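Trans-4-hydroxy-L-proline dehydratase (Clostridioides difficile 70-100-2010, PDB 6VXC) dehydrates trans-4-hydroxy-L-proline to (S)-1-pyrroline-5-carboxylate by glycyl radical chemistry, a step in the anaerobic breakdown of hydroxyproline. Local coordinates at residues Ala166-Glu171 and His518-Ile523; Ile473-Glu478 and Gly484-Ser489; Leu477-Asn482 and Lys491-Glu496; Asp499-Gln504 and Thr599-Leu604. All blocks are in the same frame, centred on the assembly; numbering follows the deposited sequence.

Contact 1. Residues Ala166-Glu171 and His518-Ile523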
loop_
_atom_site.group_PDB
_atom_site.type_symbol
_atom_site.label_atom_id
_atom_site.label_comp_id
_atom_site.label_asym_id
_atom_site.label_seq_id
_atom_site.Cartn_x
_atom_site.Cartn_y
_atom_site.Cartn_z
ATOM N N ALA A 166 1.377 -7.997 21.988
ATOM C CA ALA A 166 0.937 -6.831 22.750
ATOM C C ALA A 166 0.576 -5.622 21.887
ATOM O O ALA A 166 0.118 -4.615 22.427
ATOM C CB ALA A 166 2.029 -6.415 23.733
ATOM N N GLY A 167 0.788 -5.681 20.582
ATOM C CA GLY A 167 0.494 -4.545 19.737
ATOM C C GLY A 167 1.569 -3.481 19.698
ATOM O O GLY A 167 1.263 -2.341 19.345
ATOM N N MET A 168 2.827 -3.820 20.030
ATOM C CA MET A 168 3.922 -2.869 19.868
ATOM C C MET A 168 4.232 -2.619 18.394
ATOM O O MET A 168 4.735 -1.552 18.034
ATOM C CB MET A 168 5.196 -3.372 20.571
ATOM C CG MET A 168 5.081 -3.594 22.074
ATOM S SD MET A 168 4.355 -2.166 22.943
ATOM C CE MET A 168 5.452 -0.810 22.485
ATOM N N PHE A 169 4.021 -3.613 17.546
ATOM C CA PHE A 169 4.308 -3.463 16.127
ATOM C C PHE A 169 3.575 -4.573 15.391
ATOM O O PHE A 169 3.021 -5.482 16.009
ATOM C CB PHE A 169 5.818 -3.467 15.854
ATOM C CG PHE A 169 6.559 -4.707 16.349
ATOM C CD1 PHE A 169 6.469 -5.914 15.660
ATOM C CD2 PHE A 169 7.389 -4.643 17.458
ATOM C CE1 PHE A 169 7.188 -7.049 16.088
ATOM C CE2 PHE A 169 8.105 -5.774 17.905
ATOM C CZ PHE A 169 8.000 -6.980 17.217
ATOM N N THR A 170 3.551 -4.479 14.064
ATOM C CA THR A 170 2.954 -5.523 13.238
ATOM C C THR A 170 4.039 -6.135 12.359
ATOM O O THR A 170 5.182 -5.687 12.354
ATOM C CB THR A 170 1.798 -4.995 12.367
ATOM O OG1 THR A 170 2.334 -4.182 11.315
ATOM C CG2 THR A 170 0.777 -4.169 13.187
ATOM N N GLU A 171 3.662 -7.160 11.598
ATOM C CA GLU A 171 4.590 -7.907 10.748
ATOM C C GLU A 171 3.976 -8.113 9.365
ATOM O O GLU A 171 3.041 -8.900 9.207
ATOM C CB GLU A 171 4.943 -9.259 11.371
ATOM C CG GLU A 171 5.800 -10.098 10.441
ATOM C CD GLU A 171 6.957 -9.317 9.867
ATOM O OE1 GLU A 171 7.699 -8.702 10.654
ATOM O OE2 GLU A 171 7.129 -9.310 8.638
ATOM N N HIS A 518 14.908 2.292 21.148
ATOM C CA HIS A 518 16.050 1.524 20.663
ATOM C C HIS A 518 15.818 0.035 20.857
ATOM O O HIS A 518 16.042 -0.763 19.948
ATOM C CB HIS A 518 17.326 1.975 21.387
ATOM C CG HIS A 518 18.544 1.159 21.055
ATOM N ND1 HIS A 518 19.157 1.195 19.818
ATOM C CD2 HIS A 518 19.274 0.302 21.808
ATOM C CE1 HIS A 518 20.210 0.396 19.826
ATOM N NE2 HIS A 518 20.304 -0.157 21.020
ATOM N N TYR A 519 15.338 -0.352 22.037
ATOM C CA TYR A 519 15.090 -1.764 22.307
ATOM C C TYR A 519 14.022 -2.323 21.375
ATOM O O TYR A 519 14.184 -3.403 20.797
ATOM C CB TYR A 519 14.668 -1.933 23.760
ATOM C CG TYR A 519 14.313 -3.351 24.156
ATOM C CD1 TYR A 519 15.292 -4.336 24.239
ATOM C CD2 TYR A 519 13.012 -3.689 24.486
ATOM C CE1 TYR A 519 14.977 -5.622 24.623
ATOM C CE2 TYR A 519 12.679 -4.971 24.872
ATOM C CZ TYR A 519 13.667 -5.937 24.938
ATOM O OH TYR A 519 13.354 -7.217 25.320
ATOM N N MET A 520 12.915 -1.593 21.215
ATOM C CA MET A 520 11.820 -2.114 20.402
ATOM C C MET A 520 12.220 -2.197 18.928
ATOM O O MET A 520 11.837 -3.144 18.225
ATOM C CB MET A 520 10.575 -1.240 20.609
ATOM C CG MET A 520 9.250 -1.887 20.198
ATOM S SD MET A 520 8.949 -3.514 20.941
ATOM C CE MET A 520 9.161 -3.100 22.660
ATOM N N ILE A 521 12.985 -1.217 18.445
ATOM C CA ILE A 521 13.486 -1.282 17.076
ATOM C C ILE A 521 14.469 -2.449 16.923
ATOM O O ILE A 521 14.425 -3.191 15.933
ATOM C CB ILE A 521 14.114 0.065 16.659
ATOM C CG1 ILE A 521 13.070 1.204 16.690
ATOM C CG2 ILE A 521 14.742 -0.043 15.267
ATOM C CD1 ILE A 521 11.831 0.926 15.874
ATOM N N ASP A 522 15.361 -2.640 17.898
ATOM C CA ASP A 522 16.261 -3.792 17.843
ATOM C C ASP A 522 15.474 -5.098 17.728
ATOM O O ASP A 522 15.822 -5.971 16.927
ATOM C CB ASP A 522 17.163 -3.829 19.078
ATOM C CG ASP A 522 18.431 -3.000 18.923
ATOM O OD1 ASP A 522 18.692 -2.463 17.829
ATOM O OD2 ASP A 522 19.186 -2.895 19.916
ATOM N N ILE A 523 14.407 -5.247 18.522
ATOM C CA ILE A 523 13.588 -6.459 18.463
ATOM C C ILE A 523 12.992 -6.637 17.072
ATOM O O ILE A 523 13.006 -7.737 16.506
ATOM C CB ILE A 523 12.481 -6.419 19.529
ATOM C CG1 ILE A 523 13.061 -6.592 20.923
ATOM C CG2 ILE A 523 11.406 -7.481 19.246
ATOM C CD1 ILE A 523 11.989 -6.481 21.993
#
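M520 lays its thioether against two consecutive side chains of the 166-171 loop, so that one sulfur meets both an aliphatic chain and an aromatic ring. SD stands 3.8 Å from CB of M168, and the two methionines cross at about a right angle. On the F169 side the same M520 SD reaches the ring rim, 3.9 Å from CE2 of F169. This is a Met-aromatic contact of the edge type: M520 SD is 5.0 Å from the F169 ring centroid and 84° off the ring normal, hence in the plane of the ring and not above it. The edge is continued by I523, whose CG2 branch sits 4.0 Å from F169 CE2 and equally near CZ. M520 and I523, one helical turn apart, therefore grip neighbouring stations along a single ring edge. The F169 ring gets there because its CG lies between the backbone N and the carbonyl carbon (chi1 57°), and M520 folds its chain at chi2 and chi3 to bring the sulfur against both M168 CB and the F169 rim. No hydrogen bond crosses this buried, apolar interface. The loop is introduced by G167, whose positive phi closes helix 158-166 in a Schellman motif, and E171 beyond the ring pairs with K524 in a salt bridge. Backbone bonds from M168 to N472 and from T170 to Y470 tie the loop to strand 463-472, W160 of helix 158-166 meets the F169 ring edge-to-face, and helix 473-481 touches M168 and M520, leaving the contact wedged between that strand and helices 158-166, 473-481 and 506-538.

Contact 2. Residues Ile473-Glu478 and Gly484-Ser489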
loop_
_atom_site.group_PDB
_atom_site.type_symbol
_atom_site.label_atom_id
_atom_site.label_comp_id
_atom_site.label_asym_id
_atom_site.label_seq_id
_atom_site.Cartn_x
_atom_site.Cartn_y
_atom_site.Cartn_z
ATOM N N ILE A 473 4.439 3.983 18.173
ATOM C CA ILE A 473 5.280 4.931 18.909
ATOM C C ILE A 473 4.615 5.382 20.201
ATOM O O ILE A 473 5.298 5.460 21.230
ATOM C CB ILE A 473 5.694 6.095 18.001
ATOM C CG1 ILE A 473 6.390 5.545 16.762
ATOM C CG2 ILE A 473 6.612 7.038 18.739
ATOM C CD1 ILE A 473 6.668 6.594 15.737
ATOM N N PRO A 474 3.322 5.711 20.228
ATOM C CA PRO A 474 2.692 6.094 21.504
ATOM C C PRO A 474 2.787 5.012 22.575
ATOM O O PRO A 474 2.987 5.327 23.751
ATOM C CB PRO A 474 1.234 6.373 21.096
ATOM C CG PRO A 474 1.314 6.755 19.624
ATOM C CD PRO A 474 2.407 5.862 19.080
ATOM N N LYS A 475 2.632 3.742 22.208
ATOM C CA LYS A 475 2.745 2.698 23.223
ATOM C C LYS A 475 4.185 2.529 23.706
ATOM O O LYS A 475 4.398 2.066 24.825
ATOM C CB LYS A 475 2.197 1.381 22.699
ATOM C CG LYS A 475 1.952 0.333 23.797
ATOM C CD LYS A 475 1.106 -0.820 23.273
ATOM C CE LYS A 475 0.868 -1.909 24.324
ATOM N NZ LYS A 475 -0.168 -1.506 25.314
ATOM N N ILE A 476 5.173 2.928 22.911
ATOM C CA ILE A 476 6.535 2.954 23.424
ATOM C C ILE A 476 6.657 3.974 24.551
ATOM O O ILE A 476 7.346 3.729 25.549
ATOM C CB ILE A 476 7.531 3.214 22.282
ATOM C CG1 ILE A 476 7.530 1.999 21.333
ATOM C CG2 ILE A 476 8.937 3.528 22.827
ATOM C CD1 ILE A 476 8.398 2.173 20.097
ATOM N N LEU A 477 5.980 5.126 24.432
ATOM C CA LEU A 477 5.940 6.041 25.571
ATOM C C LEU A 477 5.209 5.399 26.746
ATOM O O LEU A 477 5.640 5.524 27.896
ATOM C CB LEU A 477 5.284 7.377 25.190
ATOM C CG LEU A 477 5.150 8.412 26.331
ATOM C CD1 LEU A 477 6.509 8.842 26.882
ATOM C CD2 LEU A 477 4.378 9.640 25.883
ATOM N N GLU A 478 4.120 4.677 26.470
ATOM C CA GLU A 478 3.405 4.013 27.554
ATOM C C GLU A 478 4.321 3.061 28.311
ATOM O O GLU A 478 4.384 3.107 29.545
ATOM C CB GLU A 478 2.185 3.268 27.004
ATOM C CG GLU A 478 1.308 2.600 28.071
ATOM C CD GLU A 478 0.028 1.999 27.488
ATOM O OE1 GLU A 478 0.110 1.015 26.732
ATOM O OE2 GLU A 478 -1.065 2.526 27.780
ATOM N N GLY A 484 8.802 -0.301 31.382
ATOM C CA GLY A 484 8.835 -1.460 30.518
ATOM C C GLY A 484 7.636 -2.364 30.641
ATOM O O GLY A 484 7.494 -3.293 29.842
ATOM N N TYR A 485 6.785 -2.132 31.627
ATOM C CA TYR A 485 5.602 -2.946 31.841
ATOM C C TYR A 485 4.469 -2.430 30.967
ATOM O O TYR A 485 4.279 -1.222 30.828
ATOM C CB TYR A 485 5.216 -2.903 33.321
ATOM C CG TYR A 485 4.020 -3.723 33.723
ATOM C CD1 TYR A 485 4.109 -5.104 33.839
ATOM C CD2 TYR A 485 2.816 -3.116 34.044
ATOM C CE1 TYR A 485 3.028 -5.855 34.234
ATOM C CE2 TYR A 485 1.731 -3.861 34.446
ATOM C CZ TYR A 485 1.849 -5.226 34.538
ATOM O OH TYR A 485 0.774 -5.971 34.934
ATOM N N ASP A 486 3.735 -3.347 30.363
ATOM C CA ASP A 486 2.590 -2.982 29.546
ATOM C C ASP A 486 1.325 -3.078 30.390
ATOM O O ASP A 486 0.923 -4.189 30.755
ATOM C CB ASP A 486 2.507 -3.895 28.324
ATOM C CG ASP A 486 1.252 -3.693 27.517
ATOM O OD1 ASP A 486 0.585 -2.667 27.707
ATOM O OD2 ASP A 486 0.936 -4.587 26.701
ATOM N N PRO A 487 0.658 -1.965 30.707
ATOM C CA PRO A 487 -0.520 -2.038 31.576
ATOM C C PRO A 487 -1.678 -2.801 30.968
ATOM O O PRO A 487 -2.596 -3.182 31.702
ATOM C CB PRO A 487 -0.899 -0.561 31.786
ATOM C CG PRO A 487 0.205 0.236 31.193
ATOM C CD PRO A 487 0.867 -0.609 30.185
ATOM N N ILE A 488 -1.688 -3.000 29.651
ATOM C CA ILE A 488 -2.799 -3.668 28.982
ATOM C C ILE A 488 -2.574 -5.180 28.924
ATOM O O ILE A 488 -3.405 -5.956 29.404
ATOM C CB ILE A 488 -3.030 -3.080 27.575
ATOM C CG1 ILE A 488 -3.229 -1.566 27.653
ATOM C CG2 ILE A 488 -4.218 -3.754 26.898
ATOM C CD1 ILE A 488 -4.349 -1.116 28.588
ATOM N N SER A 489 -1.472 -5.621 28.321
ATOM C CA SER A 489 -1.214 -7.057 28.339
ATOM C C SER A 489 -0.745 -7.543 29.703
ATOM O O SER A 489 -0.648 -8.756 29.897
ATOM C CB SER A 489 -0.184 -7.450 27.281
ATOM O OG SER A 489 1.107 -7.015 27.656
#
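The carboxylate of D486 receives donors on both faces: K475 NZ comes to OD1 from one, while the backbone N of I488 and both N and OG of S489 come from the other. The K475 NZ to D486 OD1 salt bridge is 2.8 Å long and rises 42° out of the carboxylate plane. E478 offers a second carboxylate, turned only 28° from the first, and K475 NZ meets its OE1 at 2.9 Å, nearly head-on to that oxygen. One face of the E478 group rests on the proline ring, with P487 CD 3.8 Å from E478 CD. On the D486 side, I488 N to OD1 (3.0 Å) defines an Asx turn and S489 N to OD2 an Asx motif; they cap the turn after weakly bonded strand 485-486, the first of the small hairpin that follows helix 473-481. With S489 OG to D486 OD2, 2.6 Å, there are four donors, which probably limit the rotation of the carboxylate. E478 OE1 and D486 OD1 come within 3.8 Å of each other, a proximity that the shared ammonium probably makes tolerable. K475 reaches them by an extended chain bent only at its last torsion (chi4 77°). Its NZ also donates to I674 O, and E478 OE2 accepts from G676 N.

Contact 3. Residues Leu477-Asn482 and Lys491-Glu496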
loop_
_atom_site.group_PDB
_atom_site.type_symbol
_atom_site.label_atom_id
_atom_site.label_comp_id
_atom_site.label_asym_id
_atom_site.label_seq_id
_atom_site.Cartn_x
_atom_site.Cartn_y
_atom_site.Cartn_z
ATOM N N LEU A 477 5.980 5.126 24.432
ATOM C CA LEU A 477 5.940 6.041 25.571
ATOM C C LEU A 477 5.209 5.399 26.746
ATOM O O LEU A 477 5.640 5.524 27.896
ATOM C CB LEU A 477 5.284 7.377 25.190
ATOM C CG LEU A 477 5.150 8.412 26.331
ATOM C CD1 LEU A 477 6.509 8.842 26.882
ATOM C CD2 LEU A 477 4.378 9.640 25.883
ATOM N N GLU A 478 4.120 4.677 26.470
ATOM C CA GLU A 478 3.405 4.013 27.554
ATOM C C GLU A 478 4.321 3.061 28.311
ATOM O O GLU A 478 4.384 3.107 29.545
ATOM C CB GLU A 478 2.185 3.268 27.004
ATOM C CG GLU A 478 1.308 2.600 28.071
ATOM C CD GLU A 478 0.028 1.999 27.488
ATOM O OE1 GLU A 478 0.110 1.015 26.732
ATOM O OE2 GLU A 478 -1.065 2.526 27.780
ATOM N N LEU A 479 5.103 2.256 27.586
ATOM C CA LEU A 479 6.073 1.381 28.238
ATOM C C LEU A 479 7.061 2.187 29.064
ATOM O O LEU A 479 7.373 1.809 30.194
ATOM C CB LEU A 479 6.825 0.531 27.204
ATOM C CG LEU A 479 6.106 -0.522 26.347
ATOM C CD1 LEU A 479 7.131 -1.311 25.517
ATOM C CD2 LEU A 479 5.243 -1.461 27.181
ATOM N N THR A 480 7.558 3.300 28.512
ATOM C CA THR A 480 8.470 4.181 29.242
ATOM C C THR A 480 7.865 4.632 30.565
ATOM O O THR A 480 8.548 4.653 31.595
ATOM C CB THR A 480 8.822 5.413 28.390
ATOM O OG1 THR A 480 9.336 5.003 27.123
ATOM C CG2 THR A 480 9.857 6.314 29.096
ATOM N N LEU A 481 6.603 5.074 30.541
ATOM C CA LEU A 481 5.941 5.557 31.746
ATOM C C LEU A 481 5.619 4.443 32.736
ATOM O O LEU A 481 5.223 4.742 33.862
ATOM C CB LEU A 481 4.671 6.330 31.377
ATOM C CG LEU A 481 4.904 7.603 30.548
ATOM C CD1 LEU A 481 3.591 8.248 30.147
ATOM C CD2 LEU A 481 5.750 8.586 31.310
ATOM N N ASN A 482 5.775 3.176 32.341
ATOM C CA ASN A 482 5.512 2.022 33.193
ATOM C C ASN A 482 6.756 1.152 33.387
ATOM O O ASN A 482 6.635 -0.010 33.775
ATOM C CB ASN A 482 4.364 1.196 32.610
ATOM C CG ASN A 482 2.997 1.857 32.815
ATOM O OD1 ASN A 482 2.344 1.640 33.830
ATOM N ND2 ASN A 482 2.573 2.675 31.853
ATOM N N LYS A 491 2.111 -7.581 31.018
ATOM C CA LYS A 491 3.373 -8.287 30.875
ATOM C C LYS A 491 4.508 -7.283 30.772
ATOM O O LYS A 491 4.306 -6.121 30.394
ATOM C CB LYS A 491 3.396 -9.192 29.640
ATOM C CG LYS A 491 2.308 -10.233 29.631
ATOM C CD LYS A 491 2.701 -11.467 28.821
ATOM C CE LYS A 491 3.189 -11.147 27.436
ATOM N NZ LYS A 491 3.316 -12.388 26.587
ATOM N N GLN A 492 5.709 -7.753 31.103
ATOM C CA GLN A 492 6.934 -6.988 30.890
ATOM C C GLN A 492 7.313 -7.104 29.416
ATOM O O GLN A 492 7.876 -8.109 28.986
ATOM C CB GLN A 492 8.053 -7.508 31.787
ATOM C CG GLN A 492 9.321 -6.664 31.750
ATOM C CD GLN A 492 9.150 -5.302 32.415
ATOM O OE1 GLN A 492 8.153 -5.043 33.079
ATOM N NE2 GLN A 492 10.115 -4.425 32.217
ATOM N N ILE A 493 7.050 -6.053 28.647
ATOM C CA ILE A 493 7.275 -6.060 27.205
ATOM C C ILE A 493 8.562 -5.331 26.839
ATOM O O ILE A 493 9.301 -5.781 25.967
ATOM C CB ILE A 493 6.051 -5.453 26.471
ATOM C CG1 ILE A 493 4.800 -6.317 26.712
ATOM C CG2 ILE A 493 6.334 -5.211 24.979
ATOM C CD1 ILE A 493 4.952 -7.742 26.229
ATOM N N GLY A 494 8.857 -4.235 27.522
ATOM C CA GLY A 494 10.051 -3.452 27.290
ATOM C C GLY A 494 11.140 -3.713 28.314
ATOM O O GLY A 494 11.186 -4.766 28.956
ATOM N N ILE A 495 12.040 -2.741 28.453
ATOM C CA ILE A 495 13.172 -2.830 29.373
ATOM C C ILE A 495 12.935 -1.894 30.559
ATOM O O ILE A 495 12.051 -1.045 30.536
ATOM C CB ILE A 495 14.509 -2.503 28.682
ATOM C CG1 ILE A 495 14.419 -1.173 27.928
ATOM C CG2 ILE A 495 14.883 -3.619 27.720
ATOM C CD1 ILE A 495 15.744 -0.639 27.424
ATOM N N GLU A 496 13.753 -2.051 31.604
ATOM C CA GLU A 496 13.638 -1.230 32.818
ATOM C C GLU A 496 14.431 0.056 32.645
ATOM O O GLU A 496 15.626 0.104 32.907
ATOM C CB GLU A 496 14.121 -1.992 34.046
ATOM C CG GLU A 496 13.180 -3.082 34.517
ATOM C CD GLU A 496 13.698 -3.831 35.752
ATOM O OE1 GLU A 496 14.593 -3.305 36.457
ATOM O OE2 GLU A 496 13.198 -4.950 36.008
#
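L479 makes the apolar contact by itself, spreading its two methyl branches over I493 and the start of G494. CD1 of L479 lies 4.0 Å from CG2 of I493. Its sister branch, L479 CD2, comes to 4.1 Å from I493 CB, so the leucine fork meets the isoleucine at its branch point, CB and CG2, while the CG1-CD1 arm leads away. The two side chains cross at a slant, and the leucine can point its fork this way because CG is anti to its own carbonyl carbon (chi1 -65°). The one approach to the main chain is L479 CD1 to G494 N, 3.9 Å; G494 carries no side chain, and the methyl packs straight onto the backbone there. In the fold this is a helix followed by a beta-hairpin that turns back on it: helix 473-481 ends, two short, weakly bonded strands, 485-486 and 491-492, pair antiparallel, and the residues just past the second strand lie against the helix.

No hydrogen bond crosses between 477-482 and 491-496; the polar bonds lie within a segment or go to neighbouring residues. At the helix end N482 returns to the last turn, its ND2 donating to E478 O at 3.0 Å in an almost straight line (175°), from above the carbonyl plane yet within the plane of its own amide. N482 N donates to L479 O, also at 3.0 Å. On the hairpin side G484 bonds through its backbone to I493 and G494, while Q492 NE2 reaches N483 O. Helix 506-538 borders the apolar patch, with M520 touching L479 and Q516 NE2 donating to I495 O.

Contact 4. Residues Asp499-Gln504 and Thr599-Leu604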
loop_
_atom_site.group_PDB
_atom_site.type_symbol
_atom_site.label_atom_id
_atom_site.label_comp_id
_atom_site.label_asym_id
_atom_site.label_seq_id
_atom_site.Cartn_x
_atom_site.Cartn_y
_atom_site.Cartn_z
ATOM N N ASP A 499 11.807 4.107 37.215
ATOM C CA ASP A 499 10.521 4.609 37.689
ATOM C C ASP A 499 10.367 6.057 37.250
ATOM O O ASP A 499 11.180 6.894 37.649
ATOM C CB ASP A 499 10.440 4.490 39.216
ATOM C CG ASP A 499 9.073 4.870 39.762
ATOM O OD1 ASP A 499 8.438 5.797 39.213
ATOM O OD2 ASP A 499 8.624 4.232 40.732
ATOM N N PRO A 500 9.352 6.403 36.453
ATOM C CA PRO A 500 9.244 7.788 35.956
ATOM C C PRO A 500 9.116 8.830 37.048
ATOM O O PRO A 500 9.458 9.992 36.813
ATOM C CB PRO A 500 7.973 7.762 35.095
ATOM C CG PRO A 500 7.626 6.340 34.907
ATOM C CD PRO A 500 8.198 5.581 36.059
ATOM N N ARG A 501 8.613 8.461 38.226
ATOM C CA ARG A 501 8.528 9.401 39.337
ATOM C C ARG A 501 9.902 9.891 39.780
ATOM O O ARG A 501 9.994 10.932 40.431
ATOM C CB ARG A 501 7.791 8.757 40.513
ATOM C CG ARG A 501 6.373 8.295 40.176
ATOM C CD ARG A 501 5.896 7.245 41.164
ATOM N NE ARG A 501 4.577 6.722 40.820
ATOM C CZ ARG A 501 4.374 5.703 39.989
ATOM N NH1 ARG A 501 3.141 5.277 39.729
ATOM N NH2 ARG A 501 5.414 5.113 39.413
ATOM N N ASN A 502 10.971 9.168 39.456
ATOM C CA ASN A 502 12.312 9.605 39.818
ATOM C C ASN A 502 12.975 10.444 38.740
ATOM O O ASN A 502 14.081 10.941 38.963
ATOM C CB ASN A 502 13.203 8.406 40.135
ATOM C CG ASN A 502 12.717 7.629 41.333
ATOM O OD1 ASN A 502 12.157 8.204 42.264
ATOM N ND2 ASN A 502 12.942 6.324 41.325
ATOM N N PHE A 503 12.345 10.612 37.586
ATOM C CA PHE A 503 12.928 11.459 36.560
ATOM C C PHE A 503 12.875 12.906 37.044
ATOM O O PHE A 503 11.810 13.408 37.405
ATOM C CB PHE A 503 12.175 11.285 35.242
ATOM C CG PHE A 503 12.318 9.916 34.636
ATOM C CD1 PHE A 503 13.355 9.081 35.009
ATOM C CD2 PHE A 503 11.425 9.469 33.678
ATOM C CE1 PHE A 503 13.488 7.826 34.438
ATOM C CE2 PHE A 503 11.560 8.219 33.111
ATOM C CZ PHE A 503 12.584 7.400 33.492
ATOM N N GLN A 504 14.030 13.557 37.106
ATOM C CA GLN A 504 14.094 14.915 37.615
ATOM C C GLN A 504 13.901 15.953 36.531
ATOM O O GLN A 504 13.695 17.129 36.851
ATOM C CB GLN A 504 15.435 15.156 38.321
ATOM C CG GLN A 504 15.541 14.415 39.642
ATOM C CD GLN A 504 14.357 14.718 40.559
ATOM O OE1 GLN A 504 14.057 15.886 40.848
ATOM N NE2 GLN A 504 13.662 13.665 41.000
ATOM N N THR A 599 0.994 11.930 40.141
ATOM C CA THR A 599 -0.403 12.252 39.903
ATOM C C THR A 599 -0.812 11.914 38.476
ATOM O O THR A 599 -1.890 11.362 38.246
ATOM C CB THR A 599 -0.649 13.736 40.185
ATOM O OG1 THR A 599 -0.292 14.035 41.537
ATOM C CG2 THR A 599 -2.105 14.085 39.966
ATOM N N LEU A 600 0.023 12.266 37.497
ATOM C CA LEU A 600 -0.303 11.940 36.112
ATOM C C LEU A 600 -0.480 10.440 35.932
ATOM O O LEU A 600 -1.449 9.983 35.321
ATOM C CB LEU A 600 0.784 12.467 35.166
ATOM C CG LEU A 600 0.632 12.002 33.710
ATOM C CD1 LEU A 600 -0.663 12.540 33.071
ATOM C CD2 LEU A 600 1.834 12.394 32.873
ATOM N N LEU A 601 0.432 9.654 36.496
ATOM C CA LEU A 601 0.344 8.212 36.322
ATOM C C LEU A 601 -0.917 7.647 36.970
ATOM O O LEU A 601 -1.517 6.705 36.442
ATOM C CB LEU A 601 1.602 7.549 36.876
ATOM C CG LEU A 601 2.881 7.967 36.137
ATOM C CD1 LEU A 601 4.102 7.304 36.747
ATOM C CD2 LEU A 601 2.802 7.644 34.655
ATOM N N LYS A 602 -1.310 8.176 38.136
ATOM C CA LYS A 602 -2.583 7.772 38.726
ATOM C C LYS A 602 -3.748 8.133 37.818
ATOM O O LYS A 602 -4.675 7.341 37.639
ATOM C CB LYS A 602 -2.775 8.414 40.101
ATOM C CG LYS A 602 -1.834 7.923 41.207
ATOM C CD LYS A 602 -2.143 8.672 42.502
ATOM C CE LYS A 602 -1.162 8.331 43.615
ATOM N NZ LYS A 602 -1.073 6.873 43.869
ATOM N N ALA A 603 -3.716 9.337 37.244
ATOM C CA ALA A 603 -4.786 9.762 36.347
ATOM C C ALA A 603 -4.897 8.830 35.144
ATOM O O ALA A 603 -5.993 8.398 34.778
ATOM C CB ALA A 603 -4.542 11.204 35.904
ATOM N N LEU A 604 -3.766 8.494 34.526
ATOM C CA LEU A 604 -3.797 7.590 33.380
ATOM C C LEU A 604 -4.371 6.233 33.773
ATOM O O LEU A 604 -5.228 5.680 33.074
ATOM C CB LEU A 604 -2.388 7.444 32.788
ATOM C CG LEU A 604 -1.714 8.726 32.276
ATOM C CD1 LEU A 604 -0.322 8.450 31.718
ATOM C CD2 LEU A 604 -2.586 9.456 31.244
#
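R501 sends CG anti to its carbonyl carbon (chi1 -59°) and then runs extended as far as NE, where a near-perpendicular last torsion (chi4 87°) turns the guanidinium flat to CD1 of L601; L601 adopts the same first rotation (chi1 -63°) and an extended second one. The loop partner is a short 3-10 segment, 500-502, opened by an Asx turn at D499 and lying just ahead of helix 506-538; the other partner is helix 597-605. CD1 of L601 sits over the centre of one guanidinium face, 3.6 Å from R501 CZ. This is methyl packing on a flat cation, and no hydrogen bond crosses between the segments. L601 CB adds a looser approach to NH1 of R501 at 4.0 Å. P500 completes the loop side with CG 4.1 Å from the same L601 CD1, so one methyl is shared between a proline ring and the guanidinium.

The guanidinium is held in place by acids at its rim. D499 OD1 takes R501 NH2 on its syn side at 3.1 Å, a salt bridge lying nearly in the guanidinium plane. That oxygen also takes R501 N, the Asx bond, at 2.8 Å on its anti side and from the opposite face of the carboxylate. R501 NE pairs with D598, in the first turn of helix 597-605, so a salt bridge joins loop and helix beside the apolar contact. Within the loop, P500 CA lies over one face of the F503 ring, 3.5 Å above its plane and offset toward the rim.

How the contacts relate
Contacts 1, 2 and 3 form one continuous cluster around helix 473-481, and contact 4 extends it outward. Contacts 2 and 3, about 5 Å apart between centres, are stitched by probable backbone bonds, D486 N to K491 O and G484 N to L479 O, both 2.8 Å. M168 links contact 1 to both: its SD is 3.5 Å from K475 CD and its CE 3.5 Å from L479 CD1. Contact 3 leads on to contact 4, where L481 O comes 3.1 Å from P500 CG; the centres of contacts 1 and 4 lie about 24 Å apart. All four are structural, away from C454 and E456, probably catalytic, and from G785, which carries the radical in the active enzyme but is unmodified here.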